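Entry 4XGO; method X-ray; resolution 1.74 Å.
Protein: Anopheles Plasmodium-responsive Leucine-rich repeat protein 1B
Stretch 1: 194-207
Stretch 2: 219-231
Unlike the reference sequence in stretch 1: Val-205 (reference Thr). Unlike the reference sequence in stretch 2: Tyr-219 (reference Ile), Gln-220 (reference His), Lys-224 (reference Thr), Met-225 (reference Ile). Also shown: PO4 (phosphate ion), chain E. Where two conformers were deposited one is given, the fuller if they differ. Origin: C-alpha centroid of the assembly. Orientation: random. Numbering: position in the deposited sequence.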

ATOM      1  N   ASP A 194     -15.843 -11.191  26.120  1.00 21.01           N
ATOM      2  CA  ASP A 194     -15.909 -10.882  27.549  1.00 22.80           C
ATOM      3  C   ASP A 194     -14.968  -9.750  27.874  1.00 21.98           C
ATOM      4  O   ASP A 194     -14.079  -9.423  27.067  1.00 21.66           O
ATOM      5  CB  ASP A 194     -15.550 -12.117  28.393  1.00 25.13           C
ATOM      6  CG  ASP A 194     -14.051 -12.219  28.668  1.00 27.02           C
ATOM      7  OD1 ASP A 194     -13.262 -12.301  27.700  1.00 30.54           O
ATOM      8  OD2 ASP A 194     -13.658 -12.154  29.854  1.00 28.92           O
ATOM      9  N   THR A 195     -15.148  -9.180  29.064  1.00 21.12           N
ATOM     10  CA  THR A 195     -14.335  -8.069  29.539  1.00 21.21           C
ATOM     11  C   THR A 195     -13.823  -8.247  30.971  1.00 20.99           C
ATOM     12  O   THR A 195     -13.395  -7.275  31.588  1.00 20.83           O
ATOM     13  CB  THR A 195     -15.099  -6.720  29.484  1.00 21.06           C
ATOM     14  OG1 THR A 195     -16.130  -6.689  30.484  1.00 21.73           O
ATOM     15  CG2 THR A 195     -15.684  -6.462  28.102  1.00 20.58           C
ATOM     16  N   ALA A 196     -13.839  -9.468  31.510  1.00 21.69           N
ATOM     17  CA  ALA A 196     -13.420  -9.679  32.902  1.00 22.26           C
ATOM     18  C   ALA A 196     -11.964  -9.274  33.119  1.00 22.39           C
ATOM     19  O   ALA A 196     -11.582  -8.869  34.209  1.00 22.47           O
ATOM     20  CB  ALA A 196     -13.654 -11.129  33.324  1.00 23.40           C
ATOM     21  N   TRP A 197     -11.173  -9.380  32.052  1.00 21.65           N
ATOM     22  CA  TRP A 197      -9.764  -9.009  32.052  1.00 21.59           C
ATOM     23  C   TRP A 197      -9.531  -7.517  32.355  1.00 21.20           C
ATOM     24  O   TRP A 197      -8.439  -7.154  32.781  1.00 20.99           O
ATOM     25  CB  TRP A 197      -9.113  -9.444  30.710  1.00 21.20           C
ATOM     26  CG  TRP A 197      -9.863  -8.964  29.513  1.00 20.79           C
ATOM     27  CD1 TRP A 197     -10.831  -9.635  28.801  1.00 20.48           C
ATOM     28  CD2 TRP A 197      -9.753  -7.671  28.911  1.00 20.01           C
ATOM     29  NE1 TRP A 197     -11.315  -8.830  27.783  1.00 19.98           N
ATOM     30  CE2 TRP A 197     -10.671  -7.626  27.833  1.00 19.87           C
ATOM     31  CE3 TRP A 197      -8.963  -6.548  29.171  1.00 20.42           C
ATOM     32  CZ2 TRP A 197     -10.816  -6.506  27.030  1.00 19.38           C
ATOM     33  CZ3 TRP A 197      -9.120  -5.425  28.359  1.00 19.67           C
ATOM     34  CH2 TRP A 197     -10.036  -5.422  27.311  1.00 19.28           C
ATOM     35  N   LEU A 198     -10.543  -6.658  32.156  1.00 20.95           N
ATOM     36  CA  LEU A 198     -10.428  -5.225  32.490  1.00 21.33           C
ATOM     37  C   LEU A 198     -10.067  -4.967  33.939  1.00 22.52           C
ATOM     38  O   LEU A 198      -9.445  -3.946  34.258  1.00 22.26           O
ATOM     39  CB  LEU A 198     -11.715  -4.453  32.166  1.00 21.59           C
ATOM     40  CG  LEU A 198     -12.018  -4.163  30.699  1.00 21.48           C
ATOM     41  CD1 LEU A 198     -13.432  -3.619  30.556  1.00 22.22           C
ATOM     42  CD2 LEU A 198     -11.008  -3.175  30.137  1.00 21.74           C
ATOM     43  N   LEU A 199     -10.471  -5.877  34.820  1.00 24.11           N
ATOM     44  CA  LEU A 199     -10.152  -5.769  36.249  1.00 25.43           C
ATOM     45  C   LEU A 199      -8.651  -5.701  36.560  1.00 25.63           C
ATOM     46  O   LEU A 199      -8.263  -5.219  37.631  1.00 27.08           O
ATOM     47  CB  LEU A 199     -10.789  -6.937  37.015  1.00 26.59           C
ATOM     48  CG  LEU A 199     -12.312  -6.860  37.152  1.00 26.77           C
ATOM     49  CD1 LEU A 199     -12.873  -8.215  37.555  1.00 27.75           C
ATOM     50  CD2 LEU A 199     -12.724  -5.798  38.157  1.00 27.15           C
ATOM     51  N   ASN A 200      -7.814  -6.185  35.637  1.00 24.76           N
ATOM     52  CA  ASN A 200      -6.358  -6.196  35.821  1.00 25.08           C
ATOM     53  C   ASN A 200      -5.636  -4.931  35.327  1.00 23.90           C
ATOM     54  O   ASN A 200      -4.395  -4.852  35.423  1.00 23.82           O
ATOM     55  CB  ASN A 200      -5.751  -7.413  35.124  1.00 25.73           C
ATOM     56  CG  ASN A 200      -6.250  -8.728  35.683  1.00 27.62           C
ATOM     57  OD1 ASN A 200      -6.657  -8.821  36.839  1.00 28.59           O
ATOM     58  ND2 ASN A 200      -6.210  -9.762  34.857  1.00 28.86           N
ATOM     59  N   TYR A 201      -6.405  -3.953  34.828  1.00 22.38           N
ATOM     60  CA  TYR A 201      -5.861  -2.715  34.249  1.00 21.47           C
ATOM     61  C   TYR A 201      -6.534  -1.466  34.834  1.00 21.93           C
ATOM     62  O   TYR A 201      -7.279  -0.753  34.140  1.00 21.12           O
ATOM     63  CB  TYR A 201      -5.970  -2.775  32.716  1.00 20.08           C
ATOM     64  CG  TYR A 201      -5.402  -4.062  32.214  1.00 19.44           C
ATOM     65  CD1 TYR A 201      -4.035  -4.285  32.249  1.00 19.78           C
ATOM     66  CD2 TYR A 201      -6.222  -5.090  31.793  1.00 19.48           C
ATOM     67  CE1 TYR A 201      -3.492  -5.485  31.834  1.00 19.54           C
ATOM     68  CE2 TYR A 201      -5.690  -6.301  31.376  1.00 19.68           C
ATOM     69  CZ  TYR A 201      -4.322  -6.495  31.408  1.00 19.26           C
ATOM     70  OH  TYR A 201      -3.772  -7.696  31.014  1.00 19.18           O
ATOM     71  N   PRO A 202      -6.258  -1.178  36.127  1.00 23.16           N
ATOM     72  CA  PRO A 202      -6.967  -0.096  36.816  1.00 23.28           C
ATOM     73  C   PRO A 202      -6.534   1.319  36.421  1.00 22.60           C
ATOM     74  O   PRO A 202      -7.195   2.286  36.821  1.00 23.54           O
ATOM     75  CB  PRO A 202      -6.663  -0.369  38.295  1.00 24.81           C
ATOM     76  CG  PRO A 202      -5.368  -1.097  38.288  1.00 24.82           C
ATOM     77  CD  PRO A 202      -5.385  -1.938  37.044  1.00 24.00           C
ATOM     78  N   GLY A 203      -5.452   1.441  35.643  1.00 20.98           N
ATOM     79  CA  GLY A 203      -4.931   2.739  35.237  1.00 20.75           C
ATOM     80  C   GLY A 203      -5.458   3.229  33.894  1.00 19.38           C
ATOM     81  O   GLY A 203      -5.077   4.301  33.421  1.00 19.45           O
ATOM     82  N   LEU A 204      -6.320   2.439  33.266  1.00 18.68           N
ATOM     83  CA  LEU A 204      -6.777   2.725  31.917  1.00 17.76           C
ATOM     84  C   LEU A 204      -7.498   4.055  31.838  1.00 18.05           C
ATOM     85  O   LEU A 204      -8.338   4.375  32.695  1.00 18.87           O
ATOM     86  CB  LEU A 204      -7.690   1.612  31.416  1.00 17.19           C
ATOM     87  CG  LEU A 204      -7.009   0.340  30.925  1.00 17.07           C
ATOM     88  CD1 LEU A 204      -8.080  -0.714  30.694  1.00 17.19           C
ATOM     89  CD2 LEU A 204      -6.252   0.637  29.629  1.00 16.44           C
ATOM     90  N   VAL A 205      -7.128   4.827  30.821  1.00 17.19           N
ATOM     91  CA  VAL A 205      -7.735   6.112  30.507  1.00 17.25           C
ATOM     92  C   VAL A 205      -8.592   6.034  29.241  1.00 16.77           C
ATOM     93  O   VAL A 205      -9.695   6.592  29.192  1.00 16.38           O
ATOM     94  CB  VAL A 205      -6.645   7.199  30.362  1.00 17.61           C
ATOM     95  CG1 VAL A 205      -7.255   8.533  29.944  1.00 17.74           C
ATOM     96  CG2 VAL A 205      -5.896   7.342  31.679  1.00 18.42           C
ATOM     97  N   ASP A 206      -8.079   5.345  28.220  1.00 17.05           N
ATOM     98  CA  ASP A 206      -8.776   5.213  26.938  0.50 16.47           C
ATOM     99  C   ASP A 206      -8.790   3.741  26.541  1.00 16.45           C
ATOM    100  O   ASP A 206      -7.741   3.095  26.427  1.00 15.70           O
ATOM    101  CB  ASP A 206      -8.099   6.047  25.849  0.50 16.40           C
ATOM    102  CG  ASP A 206      -7.926   7.505  26.242  0.50 16.76           C
ATOM    103  OD1 ASP A 206      -8.932   8.181  26.539  0.50 16.52           O
ATOM    104  OD2 ASP A 206      -6.766   7.975  26.265  0.50 17.51           O
ATOM    105  N   VAL A 207      -9.983   3.203  26.352  1.00 15.77           N
ATOM    106  CA  VAL A 207     -10.130   1.813  25.926  1.00 16.04           C
ATOM    107  C   VAL A 207     -11.079   1.736  24.746  1.00 14.71           C
ATOM    108  O   VAL A 207     -12.211   2.231  24.808  1.00 14.76           O
ATOM    109  CB  VAL A 207     -10.540   0.859  27.088  1.00 17.85           C
ATOM    110  CG1 VAL A 207     -11.840   1.265  27.727  1.00 19.02           C
ATOM    111  CG2 VAL A 207     -10.631  -0.572  26.592  1.00 18.58           C
ATOM    112  N   TYR A 219     -20.991  -4.242  34.432  1.00 27.41           N
ATOM    113  CA  TYR A 219     -20.534  -2.976  34.967  1.00 28.82           C
ATOM    114  C   TYR A 219     -19.506  -3.154  36.098  1.00 28.48           C
ATOM    115  O   TYR A 219     -18.643  -2.296  36.279  1.00 28.22           O
ATOM    116  CB  TYR A 219     -21.737  -2.148  35.421  1.00 30.81           C
ATOM    117  CG  TYR A 219     -21.414  -0.718  35.781  1.00 32.98           C
ATOM    118  CD1 TYR A 219     -21.010   0.193  34.812  1.00 34.32           C
ATOM    119  CD2 TYR A 219     -21.520  -0.274  37.093  1.00 35.48           C
ATOM    120  CE1 TYR A 219     -20.719   1.511  35.139  1.00 35.55           C
ATOM    121  CE2 TYR A 219     -21.235   1.039  37.431  1.00 36.82           C
ATOM    122  CZ  TYR A 219     -20.841   1.927  36.457  1.00 37.08           C
ATOM    123  OH  TYR A 219     -20.556   3.231  36.819  1.00 36.92           O
ATOM    124  N   GLN A 220     -19.573  -4.270  36.823  1.00 27.57           N
ATOM    125  CA  GLN A 220     -18.619  -4.562  37.906  1.00 28.63           C
ATOM    126  C   GLN A 220     -17.176  -4.679  37.419  1.00 27.56           C
ATOM    127  O   GLN A 220     -16.245  -4.524  38.208  1.00 27.32           O
ATOM    128  CB  GLN A 220     -19.016  -5.848  38.653  1.00 30.11           C
ATOM    129  CG  GLN A 220     -18.155  -6.189  39.867  1.00 31.80           C
ATOM    130  CD  GLN A 220     -16.893  -6.968  39.523  1.00 33.00           C
ATOM    131  OE1 GLN A 220     -16.794  -7.580  38.456  1.00 34.00           O
ATOM    132  NE2 GLN A 220     -15.909  -6.934  40.422  1.00 33.99           N
ATOM    133  N   HIS A 221     -16.991  -4.966  36.133  1.00 26.21           N
ATOM    134  CA  HIS A 221     -15.643  -5.081  35.574  1.00 25.77           C
ATOM    135  C   HIS A 221     -14.895  -3.752  35.590  1.00 25.52           C
ATOM    136  O   HIS A 221     -13.678  -3.736  35.412  1.00 24.67           O
ATOM    137  CB  HIS A 221     -15.699  -5.655  34.165  1.00 25.18           C
ATOM    138  CG  HIS A 221     -16.140  -7.084  34.130  1.00 25.41           C
ATOM    139  ND1 HIS A 221     -16.429  -7.754  32.962  1.00 25.17           N
ATOM    140  CD2 HIS A 221     -16.360  -7.966  35.132  1.00 26.81           C
ATOM    141  CE1 HIS A 221     -16.794  -8.991  33.244  1.00 25.75           C
ATOM    142  NE2 HIS A 221     -16.756  -9.148  34.553  1.00 26.95           N
ATOM    143  N   PHE A 222     -15.628  -2.658  35.819  1.00 25.83           N
ATOM    144  CA  PHE A 222     -15.058  -1.315  35.851  1.00 26.32           C
ATOM    145  C   PHE A 222     -14.838  -0.728  37.255  1.00 27.64           C
ATOM    146  O   PHE A 222     -14.418   0.432  37.376  1.00 27.93           O
ATOM    147  CB  PHE A 222     -15.951  -0.387  35.030  1.00 26.06           C
ATOM    148  CG  PHE A 222     -15.975  -0.738  33.569  1.00 25.45           C
ATOM    149  CD1 PHE A 222     -16.790  -1.750  33.097  1.00 25.41           C
ATOM    150  CD2 PHE A 222     -15.137  -0.098  32.683  1.00 24.79           C
ATOM    151  CE1 PHE A 222     -16.796  -2.091  31.762  1.00 25.36           C
ATOM    152  CE2 PHE A 222     -15.135  -0.433  31.349  1.00 24.26           C
ATOM    153  CZ  PHE A 222     -15.971  -1.431  30.884  1.00 23.98           C
ATOM    154  N   VAL A 223     -15.080  -1.525  38.294  1.00 29.13           N
ATOM    155  CA  VAL A 223     -15.066  -1.038  39.691  1.00 31.16           C
ATOM    156  C   VAL A 223     -13.689  -0.549  40.182  1.00 32.39           C
ATOM    157  O   VAL A 223     -13.609   0.252  41.126  1.00 32.66           O
ATOM    158  CB  VAL A 223     -15.603  -2.128  40.666  1.00 32.70           C
ATOM    159  CG1 VAL A 223     -14.600  -3.263  40.831  1.00 32.74           C
ATOM    160  CG2 VAL A 223     -15.975  -1.525  42.019  1.00 33.74           C
ATOM    161  N   LYS A 224     -12.611  -1.037  39.566  1.00 31.99           N
ATOM    162  CA  LYS A 224     -11.252  -0.634  39.961  1.00 33.30           C
ATOM    163  C   LYS A 224     -10.690   0.527  39.132  1.00 32.36           C
ATOM    164  O   LYS A 224      -9.577   0.988  39.391  1.00 31.38           O
ATOM    165  CB  LYS A 224     -10.309  -1.840  39.893  1.00 34.35           C
ATOM    166  CG  LYS A 224     -10.769  -3.009  40.762  1.00 36.57           C
ATOM    167  CD  LYS A 224      -9.802  -4.183  40.699  1.00 38.36           C
ATOM    168  N   MET A 225     -11.460   1.006  38.156  1.00 31.83           N
ATOM    169  CA  MET A 225     -11.003   2.057  37.255  1.00 31.70           C
ATOM    170  C   MET A 225     -10.869   3.360  38.017  1.00 33.54           C
ATOM    171  O   MET A 225     -11.847   3.918  38.500  1.00 33.70           O
ATOM    172  CB  MET A 225     -11.977   2.266  36.104  1.00 31.17           C
ATOM    173  CG  MET A 225     -12.205   1.061  35.222  1.00 30.85           C
ATOM    174  SD  MET A 225     -10.899   0.856  33.998  1.00 29.58           S
ATOM    175  CE  MET A 225     -11.359  -0.709  33.266  1.00 28.90           C
ATOM    176  N   GLN A 226      -9.646   3.857  38.087  1.00 34.76           N
ATOM    177  CA  GLN A 226      -9.352   5.071  38.828  1.00 37.37           C
ATOM    178  C   GLN A 226      -9.449   6.323  37.945  1.00 35.38           C
ATOM    179  O   GLN A 226      -9.772   7.406  38.431  1.00 36.07           O
ATOM    180  CB  GLN A 226      -7.961   4.936  39.451  1.00 40.14           C
ATOM    181  CG  GLN A 226      -7.746   3.554  40.060  1.00 42.73           C
ATOM    182  CD  GLN A 226      -6.682   3.535  41.127  1.00 45.18           C
ATOM    183  OE1 GLN A 226      -5.490   3.587  40.831  1.00 47.02           O
ATOM    184  NE2 GLN A 226      -7.109   3.457  42.380  1.00 47.92           N
ATOM    185  N   ARG A 227      -9.195   6.176  36.646  1.00 31.17           N
ATOM    186  CA  ARG A 227      -9.078   7.345  35.782  1.00 29.14           C
ATOM    187  C   ARG A 227      -9.604   7.183  34.356  1.00 25.39           C
ATOM    188  O   ARG A 227      -9.241   7.969  33.479  1.00 24.25           O
ATOM    189  CB  ARG A 227      -7.620   7.814  35.763  1.00 32.22           C
ATOM    190  CG  ARG A 227      -6.592   6.721  35.988  1.00 34.36           C
ATOM    191  CD  ARG A 227      -5.183   7.266  35.825  1.00 36.99           C
ATOM    192  NE  ARG A 227      -4.358   6.322  35.079  1.00 39.08           N
ATOM    193  CZ  ARG A 227      -3.382   6.659  34.235  1.00 41.10           C
ATOM    194  NH1 ARG A 227      -3.064   7.944  34.014  1.00 41.72           N
ATOM    195  NH2 ARG A 227      -2.718   5.694  33.598  1.00 39.68           N
ATOM    196  N   LEU A 228     -10.498   6.223  34.139  1.00 22.66           N
ATOM    197  CA  LEU A 228     -11.038   5.987  32.811  1.00 21.06           C
ATOM    198  C   LEU A 228     -11.776   7.223  32.295  1.00 20.89           C
ATOM    199  O   LEU A 228     -12.640   7.773  32.990  1.00 21.30           O
ATOM    200  CB  LEU A 228     -11.969   4.783  32.821  1.00 20.46           C
ATOM    201  CG  LEU A 228     -12.512   4.344  31.462  1.00 19.47           C
ATOM    202  CD1 LEU A 228     -11.428   3.769  30.559  1.00 19.17           C
ATOM    203  CD2 LEU A 228     -13.628   3.339  31.645  1.00 19.55           C
ATOM    204  N   GLU A 229     -11.403   7.666  31.096  1.00 19.72           N
ATOM    205  CA  GLU A 229     -12.003   8.847  30.460  1.00 20.19           C
ATOM    206  C   GLU A 229     -12.820   8.520  29.214  1.00 18.74           C
ATOM    207  O   GLU A 229     -13.830   9.177  28.946  1.00 17.86           O
ATOM    208  CB  GLU A 229     -10.936   9.868  30.080  1.00 22.30           C
ATOM    209  CG  GLU A 229     -10.292  10.558  31.275  1.00 25.44           C
ATOM    210  CD  GLU A 229      -9.252  11.579  30.866  1.00 27.91           C
ATOM    211  OE1 GLU A 229      -9.367  12.137  29.750  1.00 29.93           O
ATOM    212  OE2 GLU A 229      -8.314  11.807  31.665  1.00 32.41           O
ATOM    213  N   ARG A 230     -12.390   7.533  28.436  1.00 17.79           N
ATOM    214  CA  ARG A 230     -13.042   7.250  27.153  1.00 17.40           C
ATOM    215  C   ARG A 230     -13.216   5.754  26.976  1.00 16.39           C
ATOM    216  O   ARG A 230     -12.250   4.985  27.083  1.00 16.02           O
ATOM    217  CB  ARG A 230     -12.227   7.836  25.991  1.00 17.99           C
ATOM    218  CG  ARG A 230     -11.895   9.307  26.180  1.00 19.84           C
ATOM    219  CD  ARG A 230     -11.185   9.854  24.969  1.00 21.10           C
ATOM    220  NE  ARG A 230     -10.967  11.288  25.093  1.00 23.97           N
ATOM    221  CZ  ARG A 230     -10.002  11.855  25.820  1.00 26.30           C
ATOM    222  NH1 ARG A 230      -9.134  11.125  26.524  1.00 26.08           N
ATOM    223  NH2 ARG A 230      -9.903  13.187  25.837  1.00 27.63           N
ATOM    224  N   LEU A 231     -14.464   5.357  26.715  1.00 15.29           N
ATOM    225  CA  LEU A 231     -14.835   3.963  26.518  1.00 15.04           C
ATOM    226  C   LEU A 231     -15.618   3.839  25.216  1.00 14.15           C
ATOM    227  O   LEU A 231     -16.717   4.413  25.055  1.00 13.59           O
ATOM    228  CB  LEU A 231     -15.662   3.444  27.708  1.00 15.60           C
ATOM    229  CG  LEU A 231     -16.266   2.049  27.544  1.00 16.05           C
ATOM    230  CD1 LEU A 231     -15.188   0.987  27.433  1.00 16.17           C
ATOM    231  CD2 LEU A 231     -17.196   1.734  28.696  1.00 16.48           C
TER
HETATM  232  P   PO4 E1003     -18.792  -8.895  29.830  1.00 24.11           P
HETATM  233  O1  PO4 E1003     -20.100  -9.367  30.460  1.00 23.41           O
HETATM  234  O2  PO4 E1003     -18.505  -7.481  30.260  1.00 23.31           O
HETATM  235  O3  PO4 E1003     -18.942  -9.009  28.324  1.00 23.05           O
HETATM  236  O4  PO4 E1003     -17.656  -9.794  30.293  1.00 23.20           O
HETATM  237  O   HOH W   1      -8.936   3.777  35.194  1.00 23.92           O

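How do the two backbones lie against each other? They run side by side as neighbouring coils, as the leucine-rich repeat name suggests, each passing from a 3-10 segment through a type I turn into the start of a strand. The strands pair in parallel, Asp-206 with Arg-230 and Val-207 with Leu-231. Val-205 O opens the ladder by accepting two hydrogen bonds, from Glu-229 N at 2.8 Å and from Arg-230 N at 3.0 Å; Val-207 N then gives its hydrogen to Arg-230 O at 3.0 Å. The chains are closest near this point, with Val-205 CA 4.0 Å from Leu-228 CA, and they spread to 5.6 Å between Leu-199 CA and His-221 CA, where side chains fill the wider gap.

What fills the space between the 3-10 segments? Leu-198 points toward the other stretch, and its CD1 rests 3.4 Å from CZ of the Phe-222 ring. Met-225 extends its thioether into the neighbouring hollow, so that its CE lies 3.9 Å from Leu-198 CB and 4.2 Å from Leu-204 CD1: one methyl group touches two leucines. Leu-199 starts out sideways, but its end leans across, placing CD2 3.6 Å from His-221 O, 3.7 Å from Gln-220 O and 4.1 Å from Val-223 CG1. Its CD2 methyl thus nestles against the bend of the other backbone.

Why does His-221 sit so snugly against the start of the first stretch? Its flat ring offers two kinds of surface. Over one face lies Ala-196 CA, 3.6 Å from the ring centroid, an almost perpendicular CH-pi approach. At the edge, His-221 ND1 donates a hydrogen bond to Thr-195 OG1 at 2.7 Å, and Thr-195 OG1 donates a hydrogen bond to phosphate O2 at 2.5 Å. Thr-195 N also binds the phosphate, reaching O4 at 2.9 Å, so the ion, probably from the crystallisation liquor, sits beside the threonine-histidine pair.

How is the turn region joined? Pro-202 packs its CB 3.4 Å from Lys-224 O, while its own carbonyl O accepts a nearly straight hydrogen bond from Gln-226 N at 3.2 Å. Beyond this the backbones leave room for a water, which donates to Pro-202 O at 2.8 Å and Leu-204 O at 2.6 Å and accepts from Arg-227 N at 2.8 Å. Arg-227 leaves sideways, but its end comes nearer the first stretch, and Val-205 CG2 lies over one face of its guanidinium, 3.6 Å from Arg-227 CZ.

What meets on the two faces of the paired strands? On one, Asp-206 and Arg-230 form a salt bridge: Arg-230 NH1 lies 3.0 Å from Asp-206 OD1 and points its hydrogen at it, joining charge attraction to a directional bond. On the other, the buried Val-207 puts CG1 3.4 Å from Leu-231 CD1 and 3.8 Å from Leu-228 CD1, a single methyl meeting two leucine tips.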